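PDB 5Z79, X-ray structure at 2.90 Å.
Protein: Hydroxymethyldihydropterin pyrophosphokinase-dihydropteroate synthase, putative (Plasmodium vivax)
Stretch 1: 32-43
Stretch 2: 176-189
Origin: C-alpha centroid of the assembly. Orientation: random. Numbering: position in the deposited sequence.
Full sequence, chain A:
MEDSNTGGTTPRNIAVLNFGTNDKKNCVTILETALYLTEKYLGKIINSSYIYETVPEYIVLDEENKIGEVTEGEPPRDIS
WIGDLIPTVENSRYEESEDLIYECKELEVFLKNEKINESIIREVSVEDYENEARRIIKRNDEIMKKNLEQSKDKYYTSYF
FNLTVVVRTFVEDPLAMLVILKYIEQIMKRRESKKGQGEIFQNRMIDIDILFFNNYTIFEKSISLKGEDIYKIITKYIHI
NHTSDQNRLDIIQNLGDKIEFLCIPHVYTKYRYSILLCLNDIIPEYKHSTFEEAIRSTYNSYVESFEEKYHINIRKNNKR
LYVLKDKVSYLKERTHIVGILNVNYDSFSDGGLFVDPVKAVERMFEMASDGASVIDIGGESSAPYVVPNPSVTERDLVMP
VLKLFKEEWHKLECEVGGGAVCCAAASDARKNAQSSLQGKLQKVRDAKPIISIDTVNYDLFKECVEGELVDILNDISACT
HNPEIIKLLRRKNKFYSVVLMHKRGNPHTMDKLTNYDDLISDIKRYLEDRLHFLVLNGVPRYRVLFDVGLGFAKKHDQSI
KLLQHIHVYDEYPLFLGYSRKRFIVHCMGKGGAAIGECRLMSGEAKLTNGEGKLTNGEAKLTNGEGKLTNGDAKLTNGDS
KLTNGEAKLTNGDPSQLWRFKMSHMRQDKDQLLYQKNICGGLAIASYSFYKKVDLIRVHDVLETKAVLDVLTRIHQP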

# COMPACT_ATOMS: atom_id res chain seq x y z
N GLU A 32 28.67 -2.47 22.70
CA GLU A 32 29.83 -2.32 21.85
C GLU A 32 31.02 -2.02 22.71
O GLU A 32 32.14 -2.47 22.38
N THR A 33 30.83 -1.33 23.83
CA THR A 33 31.94 -1.34 24.80
C THR A 33 32.30 -2.79 25.26
O THR A 33 33.47 -3.14 25.35
N ALA A 34 31.30 -3.64 25.52
CA ALA A 34 31.52 -4.99 26.03
C ALA A 34 32.12 -5.93 25.00
O ALA A 34 32.79 -6.87 25.36
N LEU A 35 31.85 -5.66 23.72
CA LEU A 35 32.42 -6.45 22.61
C LEU A 35 33.87 -6.10 22.42
O LEU A 35 34.63 -6.92 21.94
N TYR A 36 34.24 -4.85 22.72
CA TYR A 36 35.60 -4.36 22.54
C TYR A 36 36.47 -4.98 23.57
O TYR A 36 37.47 -5.56 23.22
N LEU A 37 36.11 -4.86 24.83
CA LEU A 37 36.90 -5.48 25.89
C LEU A 37 37.03 -6.97 25.72
O LEU A 37 38.06 -7.52 25.95
N THR A 38 35.95 -7.61 25.31
CA THR A 38 35.87 -9.04 25.09
C THR A 38 36.81 -9.45 23.99
O THR A 38 37.51 -10.44 24.17
N GLU A 39 36.83 -8.75 22.84
CA GLU A 39 37.77 -9.10 21.74
C GLU A 39 39.22 -8.90 22.23
O GLU A 39 40.09 -9.75 22.07
N LYS A 40 39.45 -7.77 22.88
CA LYS A 40 40.73 -7.41 23.38
C LYS A 40 41.31 -8.46 24.32
O LYS A 40 42.49 -8.79 24.23
N TYR A 41 40.51 -9.00 25.22
CA TYR A 41 41.05 -9.90 26.23
C TYR A 41 40.86 -11.37 25.92
O TYR A 41 41.44 -12.19 26.59
N LEU A 42 40.05 -11.73 24.93
CA LEU A 42 39.72 -13.14 24.73
C LEU A 42 40.05 -13.70 23.37
O LEU A 42 40.40 -14.87 23.26
N GLY A 43 39.91 -12.90 22.32
CA GLY A 43 40.17 -13.44 21.00
C GLY A 43 39.68 -12.54 19.92
O GLY A 43 39.60 -11.36 20.13
N ALA A 176 38.87 -19.72 33.47
CA ALA A 176 39.66 -18.51 33.30
C ALA A 176 38.95 -17.44 32.46
O ALA A 176 39.04 -16.27 32.76
N MET A 177 38.26 -17.85 31.40
CA MET A 177 37.42 -16.95 30.63
C MET A 177 36.33 -16.31 31.51
O MET A 177 36.09 -15.11 31.43
N LEU A 178 35.68 -17.11 32.34
CA LEU A 178 34.63 -16.59 33.19
C LEU A 178 35.20 -15.54 34.09
O LEU A 178 34.56 -14.55 34.36
N VAL A 179 36.41 -15.74 34.57
CA VAL A 179 37.03 -14.78 35.48
C VAL A 179 37.32 -13.47 34.74
O VAL A 179 37.14 -12.41 35.29
N ILE A 180 37.71 -13.57 33.48
CA ILE A 180 37.94 -12.39 32.62
C ILE A 180 36.65 -11.66 32.25
O ILE A 180 36.65 -10.45 32.10
N LEU A 181 35.56 -12.40 32.10
CA LEU A 181 34.22 -11.84 31.92
C LEU A 181 33.73 -11.17 33.19
O LEU A 181 33.26 -10.06 33.15
N LYS A 182 33.85 -11.79 34.33
CA LYS A 182 33.50 -11.07 35.55
C LYS A 182 34.29 -9.76 35.72
O LYS A 182 33.71 -8.72 36.09
N TYR A 183 35.60 -9.82 35.44
CA TYR A 183 36.48 -8.65 35.46
C TYR A 183 35.93 -7.53 34.57
O TYR A 183 35.83 -6.41 35.02
N ILE A 184 35.61 -7.85 33.32
CA ILE A 184 35.05 -6.90 32.34
C ILE A 184 33.76 -6.23 32.86
O ILE A 184 33.71 -5.03 32.99
N GLU A 185 32.74 -7.01 33.20
CA GLU A 185 31.54 -6.48 33.84
C GLU A 185 31.90 -5.49 34.94
O GLU A 185 31.45 -4.36 34.90
N GLN A 186 32.72 -5.90 35.89
CA GLN A 186 33.02 -5.00 37.00
C GLN A 186 33.64 -3.70 36.51
O GLN A 186 33.38 -2.63 37.06
N ILE A 187 34.46 -3.79 35.47
CA ILE A 187 35.13 -2.61 34.93
C ILE A 187 34.15 -1.56 34.46
O ILE A 187 34.52 -0.44 34.20
N MET A 188 32.89 -1.93 34.36
CA MET A 188 31.86 -1.06 33.89
C MET A 188 30.96 -0.64 35.06
O MET A 188 30.60 0.54 35.20
N LYS A 189 30.61 -1.60 35.94
CA LYS A 189 29.63 -1.41 37.04
C LYS A 189 30.24 -0.74 38.26
O LYS A 189 30.87 0.30 38.14

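The helices of the two stretches pack at a closest axial approach of 10.4 Å, their N-to-C directions 142° apart, so that the start of stretch 1 meets the end of stretch 2. No hydrogen bond crosses between them; the contact is apolar and buries 528 Å². E32 stays out of reach. T33 (m) points toward the partner helix and brings CG2 to 3.9 Å from M188 SD, while its OG1 is hydrogen-bonded elsewhere in the structure. A34 CB, directed sideways, lies 3.7 Å from M188 CE. L35 points away, and Y36 does not reach the interface. M188 CE also meets L37, whose m,t rotamer places CD1 3.6 Å away; L37 CB lies 4.0 Å from CG1 of I184 (m,t). T38 (m) turns its hydroxyl back onto its own helix, where OG1 donates a very short 2.4 Å hydrogen bond to A34 O. Beyond E39 and K40, which make no contact, Y41 (m) points inward: CB packs 3.8 Å from I180 CG2, and I184 CD1 sits at the ring edge, 4.0 Å from Y41 CD2. L42 (m,t) contributes the largest covered area. L42 CD2 approaches I180 CG2 at 3.7 Å and L42 CD1 reaches L181 CD2 at 3.8 Å, while M177 CG lies 4.2 Å from both L42 methyls. G43, with positive phi, leaves the helix.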

# COMPACT_ATOMS: atom_id res chain seq x y z
CB GLU A 32 29.60 -1.26 20.77
CG GLU A 32 28.63 -1.77 19.68
CD GLU A 32 28.50 -0.85 18.47
OE1 GLU A 32 28.84 0.36 18.60
OE2 GLU A 32 28.06 -1.35 17.40
CB THR A 33 31.68 -0.41 26.01
OG1 THR A 33 31.81 0.98 25.62
CG2 THR A 33 32.69 -0.72 27.15
CB ALA A 34 30.24 -5.58 26.59
CB LEU A 35 31.74 -6.14 21.27
CG LEU A 35 30.34 -6.66 20.91
CD1 LEU A 35 29.83 -6.13 19.59
CD2 LEU A 35 30.37 -8.16 20.81
CB TYR A 36 35.67 -2.85 22.73
CG TYR A 36 37.07 -2.28 22.77
CD1 TYR A 36 37.93 -2.44 21.69
CD2 TYR A 36 37.51 -1.54 23.87
CE1 TYR A 36 39.20 -1.89 21.71
CE2 TYR A 36 38.79 -1.00 23.91
CZ TYR A 36 39.63 -1.18 22.83
OH TYR A 36 40.92 -0.65 22.84
CB LEU A 37 36.27 -5.21 27.23
CG LEU A 37 36.19 -3.72 27.46
CD1 LEU A 37 35.31 -3.48 28.67
CD2 LEU A 37 37.56 -3.08 27.62
CB THR A 38 34.42 -9.48 24.70
OG1 THR A 38 33.50 -9.12 25.73
CG2 THR A 38 34.32 -10.96 24.51
CB GLU A 39 37.48 -8.30 20.44
CG GLU A 39 38.33 -8.70 19.22
CD GLU A 39 37.80 -8.29 17.81
OE1 GLU A 39 37.94 -7.09 17.42
OE2 GLU A 39 37.31 -9.17 17.03
CB LYS A 40 40.63 -6.04 24.06
CG LYS A 40 41.86 -5.68 24.87
CD LYS A 40 41.71 -4.34 25.57
CE LYS A 40 43.05 -3.68 25.74
NZ LYS A 40 42.96 -2.24 25.38
CB TYR A 41 40.47 -9.59 27.62
CG TYR A 41 40.87 -8.24 28.20
CD1 TYR A 41 42.12 -7.69 27.95
CD2 TYR A 41 40.01 -7.52 29.03
CE1 TYR A 41 42.49 -6.45 28.48
CE2 TYR A 41 40.37 -6.29 29.57
CZ TYR A 41 41.62 -5.76 29.29
OH TYR A 41 42.04 -4.54 29.81
CB LEU A 42 38.24 -13.41 24.99
CG LEU A 42 37.77 -13.10 26.39
CD1 LEU A 42 36.28 -13.36 26.45
CD2 LEU A 42 38.48 -13.96 27.41
CB ALA A 176 41.01 -18.86 32.71
CB MET A 177 36.76 -17.68 29.46
CG MET A 177 35.77 -16.85 28.68
SD MET A 177 35.21 -17.76 27.24
CE MET A 177 36.54 -17.50 26.08
CB LEU A 178 34.00 -17.69 34.03
CG LEU A 178 32.87 -17.23 34.96
CD1 LEU A 178 31.76 -16.52 34.21
CD2 LEU A 178 32.32 -18.42 35.71
CB VAL A 179 38.30 -15.39 36.14
CG1 VAL A 179 38.98 -14.40 37.07
CG2 VAL A 179 37.93 -16.63 36.93
CB ILE A 180 38.71 -12.81 31.35
CG1 ILE A 180 40.14 -13.17 31.70
CG2 ILE A 180 38.74 -11.72 30.29
CD1 ILE A 180 40.76 -14.16 30.74
CB LEU A 181 33.23 -12.92 31.43
CG LEU A 181 33.49 -13.59 30.08
CD1 LEU A 181 32.49 -14.69 29.85
CD2 LEU A 181 33.47 -12.66 28.88
CB LYS A 182 33.71 -11.95 36.77
CG LYS A 182 32.73 -13.12 36.85
CD LYS A 182 31.28 -12.68 37.06
CE LYS A 182 30.28 -13.66 36.47
NZ LYS A 182 29.83 -13.18 35.12
CB TYR A 183 37.91 -9.02 35.01
CG TYR A 183 39.01 -7.94 35.23
CD1 TYR A 183 39.33 -7.49 36.50
CD2 TYR A 183 39.72 -7.40 34.16
CE1 TYR A 183 40.31 -6.52 36.70
CE2 TYR A 183 40.69 -6.43 34.35
CZ TYR A 183 40.99 -5.98 35.62
OH TYR A 183 41.98 -5.02 35.82
CB ILE A 184 34.84 -7.62 30.99
CG1 ILE A 184 36.21 -7.77 30.28
CG2 ILE A 184 33.81 -6.93 30.12
CD1 ILE A 184 36.28 -8.88 29.24
CB GLU A 185 30.67 -7.63 34.43
CG GLU A 185 29.76 -8.42 33.45
CD GLU A 185 29.05 -9.64 34.10
OE1 GLU A 185 28.91 -9.65 35.34
OE2 GLU A 185 28.63 -10.61 33.40
CB GLN A 186 33.90 -5.70 38.04
CG GLN A 186 33.29 -6.97 38.62
CD GLN A 186 31.89 -6.77 39.19
OE1 GLN A 186 31.36 -5.66 39.17
NE2 GLN A 186 31.30 -7.84 39.70
CB ILE A 187 36.08 -3.00 33.77
CG1 ILE A 187 37.40 -3.54 34.34
CG2 ILE A 187 36.44 -1.80 32.90
CD1 ILE A 187 38.26 -4.23 33.31
CB MET A 188 31.08 -1.78 32.77
CG MET A 188 31.94 -2.43 31.67
SD MET A 188 31.09 -2.80 30.09
CE MET A 188 31.94 -4.28 29.62
CB LYS A 189 29.06 -2.75 37.48
CG LYS A 189 28.34 -3.51 36.37
CD LYS A 189 27.87 -4.86 36.89
CE LYS A 189 27.09 -5.61 35.81
NZ LYS A 189 26.71 -7.01 36.19